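Local coordinates for protein enzyme subtilase SubTY from Bacillus sp. TY145 (Bacillus sp., PDB 5FFN) that probably hydrolyses peptide bonds in proteins as a subtilisin-type serine endopeptidase that carries bound calcium and sodium ions, at residues 168-178 / 206-214; 183-194 / 222-233. One frame throughout, in Å; residues are numbered along the deposited sequence.

Interaction 1 (168-178 / 206-214); sequences AGNSGSGSNTI and DFSSRGNPA
Ser209 directs its hydroxyl into the bend at Gly169-Ser171, where OG accepts from Ser171 N at 2.7 Å. OG also meets a water that donates to Thr177 O and so bridges Ser209 to the far end of 168-178. Ser209 N donates to Gly169 O at 2.9 Å. A side chain on Gly169 would run into the Ser209 hydroxyl. Thr177 works from across the loop: with OG1 set between its backbone N and carbonyl carbon (chi1 48°), the hydroxyl donates to Gly174 O at 2.8 Å and accepts from Arg210 N at 3.0 Å. Arg210 bends at chi2 and lays its guanidinium beneath Ser173, whose CB sits 4.0 Å above the plane, over its centre. NH1 donates within that plane to Ser208 O at 2.7 Å, and NH2 reaches Ile293 O. The peptide bond between Gly172 and Ser173 is cis. Farther along, the amides of Asn176 and Asn212 point the same way and stack, 21° apart, with Asn176 OD1 3.4 Å from Asn212 CB; that oxygen's polar partner is Arg224. At the opposite end Asn170 and Phe207 run side by side, amide and ring planes 83° apart, with Asn170 OD1 3.6 Å from Phe207 CD1. OD1 bonds Thr250, while ND2 bonds the backbone of another protein chain, consistent with the oxyanion-hole asparagine of subtilisins. Phe207 also stacks on an aromatic side chain of that chain. The backbone bond, a Thr177 hydroxyl that both donates and accepts, and Ser209 OG therefore hold both irregular loops in shape, which probably fixes where Asn170 presents its amide.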
loop_
_atom_site.group_PDB
_atom_site.type_symbol
_atom_site.label_atom_id
_atom_site.label_comp_id
_atom_site.label_asym_id
_atom_site.label_seq_id
_atom_site.Cartn_x
_atom_site.Cartn_y
_atom_site.Cartn_z
ATOM N N ALA A 168 -4.722 2.679 -2.749
ATOM C CA ALA A 168 -5.756 3.159 -3.668
ATOM C C ALA A 168 -5.481 2.832 -5.154
ATOM O O ALA A 168 -6.404 2.738 -5.966
ATOM C CB ALA A 168 -5.948 4.656 -3.497
ATOM N N GLY A 169 -4.212 2.663 -5.497
ATOM C CA GLY A 169 -3.770 2.596 -6.885
ATOM C C GLY A 169 -3.018 3.865 -7.322
ATOM O O GLY A 169 -3.073 4.950 -6.671
ATOM N N ASN A 170 -2.319 3.724 -8.451
ATOM C CA ASN A 170 -1.556 4.824 -9.045
ATOM C C ASN A 170 -2.059 5.196 -10.436
ATOM O O ASN A 170 -1.259 5.426 -11.339
ATOM C CB ASN A 170 -0.077 4.438 -9.110
ATOM C CG ASN A 170 0.487 3.978 -7.757
ATOM O OD1 ASN A 170 0.085 4.441 -6.688
ATOM N ND2 ASN A 170 1.484 3.108 -7.817
ATOM N N SER A 171 -3.381 5.253 -10.610
ATOM C CA SER A 171 -3.973 5.495 -11.939
ATOM C C SER A 171 -4.510 6.925 -12.102
ATOM O O SER A 171 -5.316 7.172 -12.999
ATOM C CB SER A 171 -5.060 4.478 -12.199
ATOM O OG SER A 171 -4.473 3.201 -12.260
ATOM N N GLY A 172 -4.054 7.851 -11.266
ATOM C CA GLY A 172 -4.564 9.227 -11.269
ATOM C C GLY A 172 -3.962 10.039 -12.393
ATOM O O GLY A 172 -3.052 9.555 -13.061
ATOM N N SER A 173 -4.385 11.284 -12.567
ATOM C CA SER A 173 -5.242 12.038 -11.634
ATOM C C SER A 173 -6.720 12.013 -12.015
ATOM O O SER A 173 -7.570 12.661 -11.357
ATOM C CB SER A 173 -4.754 13.484 -11.541
ATOM O OG SER A 173 -4.785 14.079 -12.835
ATOM N N GLY A 174 -7.031 11.237 -13.051
ATOM C CA GLY A 174 -8.377 11.121 -13.570
ATOM C C GLY A 174 -9.291 10.548 -12.506
ATOM O O GLY A 174 -8.850 9.742 -11.664
ATOM N N SER A 175 -10.543 10.996 -12.517
ATOM C CA SER A 175 -11.544 10.591 -11.528
ATOM C C SER A 175 -11.958 9.133 -11.694
ATOM O O SER A 175 -11.936 8.585 -12.800
ATOM C CB SER A 175 -12.763 11.514 -11.634
ATOM O OG SER A 175 -12.355 12.868 -11.425
ATOM N N ASN A 176 -12.321 8.497 -10.580
ATOM C CA ASN A 176 -12.849 7.124 -10.571
ATOM C C ASN A 176 -11.901 6.072 -11.106
ATOM O O ASN A 176 -12.321 5.114 -11.763
ATOM C CB ASN A 176 -14.180 7.033 -11.339
ATOM C CG ASN A 176 -15.086 5.953 -10.785
ATOM O OD1 ASN A 176 -14.821 5.437 -9.708
ATOM N ND2 ASN A 176 -16.158 5.624 -11.494
ATOM N N THR A 177 -10.625 6.252 -10.822
ATOM C CA THR A 177 -9.559 5.342 -11.230
ATOM C C THR A 177 -9.080 4.427 -10.083
ATOM O O THR A 177 -8.138 3.632 -10.272
ATOM C CB THR A 177 -8.343 6.143 -11.779
ATOM O OG1 THR A 177 -8.003 7.221 -10.896
ATOM C CG2 THR A 177 -8.641 6.736 -13.202
ATOM N N ILE A 178 -9.710 4.569 -8.912
ATOM C CA ILE A 178 -9.413 3.721 -7.731
ATOM C C ILE A 178 -9.394 2.246 -8.153
ATOM O O ILE A 178 -10.225 1.813 -8.963
ATOM C CB ILE A 178 -10.436 4.014 -6.582
ATOM C CG1 ILE A 178 -10.041 3.315 -5.270
ATOM C CG2 ILE A 178 -11.836 3.629 -6.999
ATOM C CD1 ILE A 178 -10.964 3.693 -4.069
ATOM N N ASP A 206 -0.301 13.560 -8.111
ATOM C CA ASP A 206 -1.080 13.405 -9.315
ATOM C C ASP A 206 -1.286 11.921 -9.673
ATOM O O ASP A 206 -2.320 11.583 -10.206
ATOM C CB ASP A 206 -0.443 14.122 -10.504
ATOM C CG ASP A 206 -0.499 15.629 -10.419
ATOM O OD1 ASP A 206 -1.067 16.221 -9.478
ATOM O OD2 ASP A 206 0.073 16.222 -11.370
ATOM N N PHE A 207 -0.307 11.053 -9.384
ATOM C CA PHE A 207 -0.411 9.656 -9.788
ATOM C C PHE A 207 -1.469 8.903 -9.000
ATOM O O PHE A 207 -1.911 7.865 -9.448
ATOM C CB PHE A 207 0.928 8.879 -9.742
ATOM C CG PHE A 207 1.549 8.741 -8.360
ATOM C CD1 PHE A 207 1.009 7.868 -7.422
ATOM C CD2 PHE A 207 2.669 9.494 -8.009
ATOM C CE1 PHE A 207 1.553 7.762 -6.175
ATOM C CE2 PHE A 207 3.244 9.384 -6.760
ATOM C CZ PHE A 207 2.700 8.530 -5.831
ATOM N N SER A 208 -1.812 9.395 -7.811
ATOM C CA SER A 208 -2.719 8.651 -6.894
ATOM C C SER A 208 -4.099 8.448 -7.515
ATOM O O SER A 208 -4.687 9.350 -8.081
ATOM C CB SER A 208 -2.776 9.359 -5.534
ATOM O OG SER A 208 -3.471 8.629 -4.538
ATOM N N SER A 209 -4.633 7.227 -7.420
ATOM C CA SER A 209 -5.932 6.957 -8.019
ATOM C C SER A 209 -7.029 7.704 -7.268
ATOM O O SER A 209 -7.022 7.775 -6.034
ATOM C CB SER A 209 -6.253 5.472 -8.054
ATOM O OG SER A 209 -5.396 4.734 -8.908
ATOM N N ARG A 210 -7.979 8.229 -8.029
ATOM C CA ARG A 210 -9.126 8.965 -7.456
ATOM C C ARG A 210 -10.343 8.064 -7.322
ATOM O O ARG A 210 -10.557 7.211 -8.138
ATOM C CB ARG A 210 -9.496 10.172 -8.319
ATOM C CG ARG A 210 -8.798 11.478 -7.961
ATOM C CD ARG A 210 -7.269 11.411 -8.050
ATOM N NE ARG A 210 -6.686 12.727 -7.715
ATOM C CZ ARG A 210 -5.400 12.994 -7.553
ATOM N NH1 ARG A 210 -4.485 12.031 -7.677
ATOM N NH2 ARG A 210 -5.010 14.256 -7.264
ATOM N N GLY A 211 -11.129 8.295 -6.277
ATOM C CA GLY A 211 -12.410 7.642 -6.085
ATOM C C GLY A 211 -13.483 8.179 -7.016
ATOM O O GLY A 211 -13.233 8.992 -7.903
ATOM N N ASN A 212 -14.690 7.705 -6.779
ATOM C CA ASN A 212 -15.843 8.052 -7.578
ATOM C C ASN A 212 -16.391 9.415 -7.089
ATOM O O ASN A 212 -16.935 9.516 -5.990
ATOM C CB ASN A 212 -16.883 6.935 -7.414
ATOM C CG ASN A 212 -18.161 7.187 -8.215
ATOM O OD1 ASN A 212 -18.249 8.161 -8.954
ATOM N ND2 ASN A 212 -19.116 6.265 -8.120
ATOM N N PRO A 213 -16.335 10.470 -7.942
ATOM C CA PRO A 213 -16.876 11.771 -7.464
ATOM C C PRO A 213 -18.323 11.705 -6.957
ATOM O O PRO A 213 -18.648 12.381 -5.970
ATOM C CB PRO A 213 -16.729 12.680 -8.691
ATOM C CG PRO A 213 -15.607 12.070 -9.451
ATOM C CD PRO A 213 -15.856 10.589 -9.331
ATOM N N ALA A 214 -19.117 10.813 -7.561
ATOM C CA ALA A 214 -20.555 10.646 -7.278
ATOM C C ALA A 214 -20.822 10.253 -5.844
ATOM O O ALA A 214 -21.899 10.544 -5.328
ATOM C CB ALA A 214 -21.166 9.601 -8.206
HETATM O O HOH W 1 -5.915 2.157 -9.607
#

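Interaction 2 (183-194 / 222-233); sequences GLVNAVAVAALE and QERDIEVSAPGA. With NA (sodium ion), chain E; CA (calcium ion), chain C.
The carboxylate of Glu227 takes both methyls of Val188 over one face: Val188 CG1 stands 3.8 Å from Glu227 CD, and Val188 CG2 is 3.6 Å from Glu227 OE2. These groups border two neighbouring parallel strands, 188-194 and 228-231, of the central sheet of the subtilisin alpha/beta fold; their axes diverge by 42°. The two side chains cross at about a right angle; Glu227 CG lies anti to the backbone N (chi1 -167°), and a bend at chi2 brings the carboxylate to Val188. A water donates to Glu227 OE1 at 2.9 Å and also binds the sodium ion. OE2 forms a salt bridge with Arg277, and the carboxylate has Gln281 as a further polar partner. The other flat acid, Asp225, gives OD2 to calcium at 2.3 Å; Gln222 N meets the same oxygen from above the carboxylate plane, 55° out of it.

The ladder opens at Ala189 O, which is gripped by two donors, Glu227 N at 3.0 Å and Val228 N at 3.3 Å. It continues through Ala191 N to Val228 O and Ala230 N to Ala191 O, then Leu193 N to Ala230 O. Val190, Val228 and Ala230 share one face, and helix 250-267 packs on Val190 and Ala230; on the other face Ala191 touches Ile226 and Leu193 lies against Ser229. Gly232 passes so near Ala192 CB that a side chain there would collide with it. With an alanine here, Glu227 would lose its carboxylate, which would probably leave Arg277 without its mate and open a gap over the Val188 methyls.

Leu184 O and Ala187 O, both from one type I turn, bind sodium directly. Beside that turn, Gly183 O accepts Arg224 N at 2.8 Å, in the carbonyl plane and on a lone pair.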
loop_
_atom_site.group_PDB
_atom_site.type_symbol
_atom_site.label_atom_id
_atom_site.label_comp_id
_atom_site.label_asym_id
_atom_site.label_seq_id
_atom_site.Cartn_x
_atom_site.Cartn_y
_atom_site.Cartn_z
ATOM N N GLY A 183 -10.510 -0.286 -3.174
ATOM C CA GLY A 183 -11.858 0.188 -3.456
ATOM C C GLY A 183 -13.008 -0.627 -2.875
ATOM O O GLY A 183 -14.181 -0.253 -3.047
ATOM N N LEU A 184 -12.697 -1.722 -2.187
ATOM C CA LEU A 184 -13.737 -2.523 -1.509
ATOM C C LEU A 184 -14.287 -1.809 -0.288
ATOM O O LEU A 184 -13.554 -1.098 0.423
ATOM C CB LEU A 184 -13.231 -3.892 -1.110
ATOM C CG LEU A 184 -12.740 -4.742 -2.274
ATOM C CD1 LEU A 184 -11.994 -5.966 -1.726
ATOM C CD2 LEU A 184 -13.913 -5.131 -3.228
ATOM N N VAL A 185 -15.548 -2.069 0.034
ATOM C CA VAL A 185 -16.158 -1.383 1.171
ATOM C C VAL A 185 -15.462 -1.684 2.492
ATOM O O VAL A 185 -15.379 -0.836 3.370
ATOM C CB VAL A 185 -17.698 -1.669 1.269
ATOM C CG1 VAL A 185 -17.917 -3.058 1.524
ATOM C CG2 VAL A 185 -18.283 -0.903 2.437
ATOM N N ASN A 186 -14.936 -2.897 2.610
ATOM C CA ASN A 186 -14.338 -3.371 3.839
ATOM C C ASN A 186 -12.809 -3.289 3.883
ATOM O O ASN A 186 -12.176 -3.872 4.754
ATOM C CB ASN A 186 -14.841 -4.793 4.149
ATOM C CG ASN A 186 -16.339 -4.821 4.513
ATOM O OD1 ASN A 186 -16.834 -3.899 5.106
ATOM N ND2 ASN A 186 -17.011 -5.885 4.171
ATOM N N ALA A 187 -12.220 -2.553 2.924
ATOM C CA ALA A 187 -10.782 -2.252 2.961
ATOM C C ALA A 187 -10.624 -0.737 3.067
ATOM O O ALA A 187 -11.373 -0.001 2.441
ATOM C CB ALA A 187 -10.096 -2.766 1.754
ATOM N N VAL A 188 -9.638 -0.290 3.842
ATOM C CA VAL A 188 -9.283 1.131 3.929
ATOM C C VAL A 188 -8.380 1.500 2.727
ATOM O O VAL A 188 -7.223 1.098 2.701
ATOM C CB VAL A 188 -8.533 1.430 5.246
ATOM C CG1 VAL A 188 -8.128 2.884 5.298
ATOM C CG2 VAL A 188 -9.396 1.026 6.443
ATOM N N ALA A 189 -8.925 2.262 1.775
ATOM C CA ALA A 189 -8.194 2.720 0.557
ATOM C C ALA A 189 -7.317 3.889 0.932
ATOM O O ALA A 189 -7.809 4.932 1.436
ATOM C CB ALA A 189 -9.173 3.162 -0.549
ATOM N N VAL A 190 -6.037 3.784 0.625
ATOM C CA VAL A 190 -5.097 4.806 1.021
ATOM C C VAL A 190 -4.534 5.535 -0.225
ATOM O O VAL A 190 -3.903 4.909 -1.108
ATOM C CB VAL A 190 -3.956 4.246 1.866
ATOM C CG1 VAL A 190 -3.017 5.388 2.321
ATOM C CG2 VAL A 190 -4.464 3.508 3.087
ATOM N N ALA A 191 -4.808 6.838 -0.275
ATOM C CA ALA A 191 -4.258 7.745 -1.316
ATOM C C ALA A 191 -2.859 8.211 -0.908
ATOM O O ALA A 191 -2.531 8.211 0.270
ATOM C CB ALA A 191 -5.177 8.984 -1.488
ATOM N N ALA A 192 -2.057 8.667 -1.883
ATOM C CA ALA A 192 -0.667 9.065 -1.629
ATOM C C ALA A 192 -0.567 10.610 -1.655
ATOM O O ALA A 192 -0.953 11.256 -2.661
ATOM C CB ALA A 192 0.259 8.498 -2.701
ATOM N N LEU A 193 -0.037 11.145 -0.559
ATOM C CA LEU A 193 0.418 12.529 -0.459
ATOM C C LEU A 193 1.879 12.629 -0.951
ATOM O O LEU A 193 2.683 11.724 -0.753
ATOM C CB LEU A 193 0.364 13.048 0.972
ATOM C CG LEU A 193 -1.000 12.980 1.704
ATOM C CD1 LEU A 193 -0.912 13.341 3.157
ATOM C CD2 LEU A 193 -1.964 13.834 0.949
ATOM N N GLU A 194 2.194 13.801 -1.506
ATOM C CA GLU A 194 3.599 14.186 -1.732
ATOM C C GLU A 194 3.966 15.264 -0.742
ATOM O O GLU A 194 3.084 15.870 -0.114
ATOM C CB GLU A 194 3.775 14.659 -3.160
ATOM C CG GLU A 194 2.929 15.876 -3.530
ATOM C CD GLU A 194 2.966 16.244 -4.999
ATOM O OE1 GLU A 194 3.459 15.451 -5.821
ATOM O OE2 GLU A 194 2.453 17.331 -5.314
ATOM N N GLN A 222 -18.461 3.935 0.616
ATOM C CA GLN A 222 -18.998 2.998 -0.374
ATOM C C GLN A 222 -17.839 2.404 -1.173
ATOM O O GLN A 222 -16.676 2.814 -1.042
ATOM C CB GLN A 222 -20.022 3.675 -1.313
ATOM C CG GLN A 222 -21.325 4.138 -0.613
ATOM C CD GLN A 222 -21.258 5.532 0.020
ATOM O OE1 GLN A 222 -20.554 6.428 -0.456
ATOM N NE2 GLN A 222 -22.024 5.719 1.101
ATOM N N GLU A 223 -18.145 1.368 -1.942
ATOM C CA GLU A 223 -17.184 0.854 -2.900
ATOM C C GLU A 223 -16.725 1.997 -3.827
ATOM O O GLU A 223 -17.538 2.840 -4.226
ATOM C CB GLU A 223 -17.805 -0.284 -3.689
ATOM C CG GLU A 223 -16.836 -1.046 -4.524
ATOM C CD GLU A 223 -17.436 -2.360 -5.024
ATOM O OE1 GLU A 223 -17.226 -3.417 -4.411
ATOM O OE2 GLU A 223 -18.107 -2.285 -6.042
ATOM N N ARG A 224 -15.407 2.044 -4.085
ATOM C CA ARG A 224 -14.738 3.027 -4.971
ATOM C C ARG A 224 -14.517 4.387 -4.253
ATOM O O ARG A 224 -14.185 5.380 -4.895
ATOM C CB ARG A 224 -15.461 3.214 -6.311
ATOM C CG ARG A 224 -15.741 1.924 -7.085
ATOM C CD ARG A 224 -16.262 2.257 -8.492
ATOM N NE ARG A 224 -15.192 2.745 -9.353
ATOM C CZ ARG A 224 -14.366 1.957 -10.037
ATOM N NH1 ARG A 224 -14.475 0.636 -10.000
ATOM N NH2 ARG A 224 -13.401 2.497 -10.764
ATOM N N ASP A 225 -14.591 4.405 -2.914
ATOM C CA ASP A 225 -14.267 5.609 -2.184
ATOM C C ASP A 225 -12.861 5.523 -1.592
ATOM O O ASP A 225 -12.462 4.508 -1.001
ATOM C CB ASP A 225 -15.224 5.857 -1.021
ATOM C CG ASP A 225 -16.623 6.291 -1.447
ATOM O OD1 ASP A 225 -16.881 6.563 -2.620
ATOM O OD2 ASP A 225 -17.456 6.323 -0.537
ATOM N N ILE A 226 -12.120 6.618 -1.723
ATOM C CA ILE A 226 -10.860 6.786 -1.000
ATOM C C ILE A 226 -11.181 7.034 0.472
ATOM O O ILE A 226 -12.125 7.723 0.807
ATOM C CB ILE A 226 -10.012 8.030 -1.500
ATOM C CG1 ILE A 226 -9.785 7.913 -3.005
ATOM C CG2 ILE A 226 -8.746 8.229 -0.690
ATOM C CD1 ILE A 226 -8.862 6.748 -3.375
ATOM N N GLU A 227 -10.414 6.451 1.354
ATOM C CA GLU A 227 -10.689 6.622 2.809
ATOM C C GLU A 227 -9.777 7.660 3.501
ATOM O O GLU A 227 -10.250 8.563 4.189
ATOM C CB GLU A 227 -10.637 5.256 3.486
ATOM C CG GLU A 227 -11.184 5.220 4.901
ATOM C CD GLU A 227 -11.819 3.854 5.240
ATOM O OE1 GLU A 227 -12.173 3.087 4.308
ATOM O OE2 GLU A 227 -11.976 3.556 6.432
ATOM N N VAL A 228 -8.474 7.525 3.311
ATOM C CA VAL A 228 -7.504 8.360 3.987
ATOM C C VAL A 228 -6.326 8.554 3.034
ATOM O O VAL A 228 -6.187 7.814 2.056
ATOM C CB VAL A 228 -7.013 7.744 5.315
ATOM C CG1 VAL A 228 -8.165 7.646 6.312
ATOM C CG2 VAL A 228 -6.285 6.439 5.057
ATOM N N SER A 229 -5.499 9.531 3.381
ATOM C CA SER A 229 -4.305 9.861 2.644
ATOM C C SER A 229 -3.094 9.777 3.578
ATOM O O SER A 229 -3.211 10.003 4.803
ATOM C CB SER A 229 -4.405 11.277 2.123
ATOM O OG SER A 229 -5.487 11.403 1.235
ATOM N N ALA A 230 -1.927 9.427 3.007
ATOM C CA ALA A 230 -0.672 9.366 3.786
ATOM C C ALA A 230 0.537 9.565 2.850
ATOM O O ALA A 230 0.400 9.454 1.634
ATOM C CB ALA A 230 -0.555 8.070 4.568
ATOM N N PRO A 231 1.719 9.883 3.435
ATOM C CA PRO A 231 2.948 10.079 2.661
ATOM C C PRO A 231 3.228 8.910 1.714
ATOM O O PRO A 231 3.312 7.738 2.153
ATOM C CB PRO A 231 4.056 10.177 3.733
ATOM C CG PRO A 231 3.351 10.773 4.916
ATOM C CD PRO A 231 1.959 10.082 4.880
ATOM N N GLY A 232 3.335 9.222 0.417
ATOM C CA GLY A 232 3.521 8.198 -0.594
ATOM C C GLY A 232 4.537 8.486 -1.692
ATOM O O GLY A 232 4.856 7.587 -2.448
ATOM N N ALA A 233 5.088 9.699 -1.728
ATOM C CA ALA A 233 6.039 10.097 -2.794
ATOM C C ALA A 233 7.419 10.301 -2.174
ATOM O O ALA A 233 7.560 10.988 -1.155
ATOM C CB ALA A 233 5.548 11.333 -3.523
HETATM NA NA NA E . -12.268 0.775 0.403
HETATM CA CA CA C . -18.898 7.979 0.270
HETATM O O HOH W 2 -17.058 -3.612 -1.764
HETATM O O HOH W 3 -11.901 2.881 1.467
HETATM O O HOH W 4 -13.698 2.037 -0.892
HETATM O O HOH W 5 -16.962 9.079 0.901
#

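How the interactions relate
The centres of interactions 1 and 2 lie 10 Å apart, and their segments alternate along the chain. They are joined directly: Ala168 N is 2.9 Å from Val190 O, a probable hydrogen bond between the start of loop 168-178 and strand 188-194. Asn176 OD1 likewise probably accepts from Arg224 NE at 2.7 Å. Ile226 CD1 packs against Ser209 O at 3.4 Å. Metals link the two further: the Ile178 side chain is about 5 Å from the sodium held by interaction 2, and the Asn212 side chain about 8 Å from its calcium. Asn170 and Gly232 both lie near, without touching, the probable Ser251-His72-Asp35 triad, so each contact has a residue close to the presumed active site.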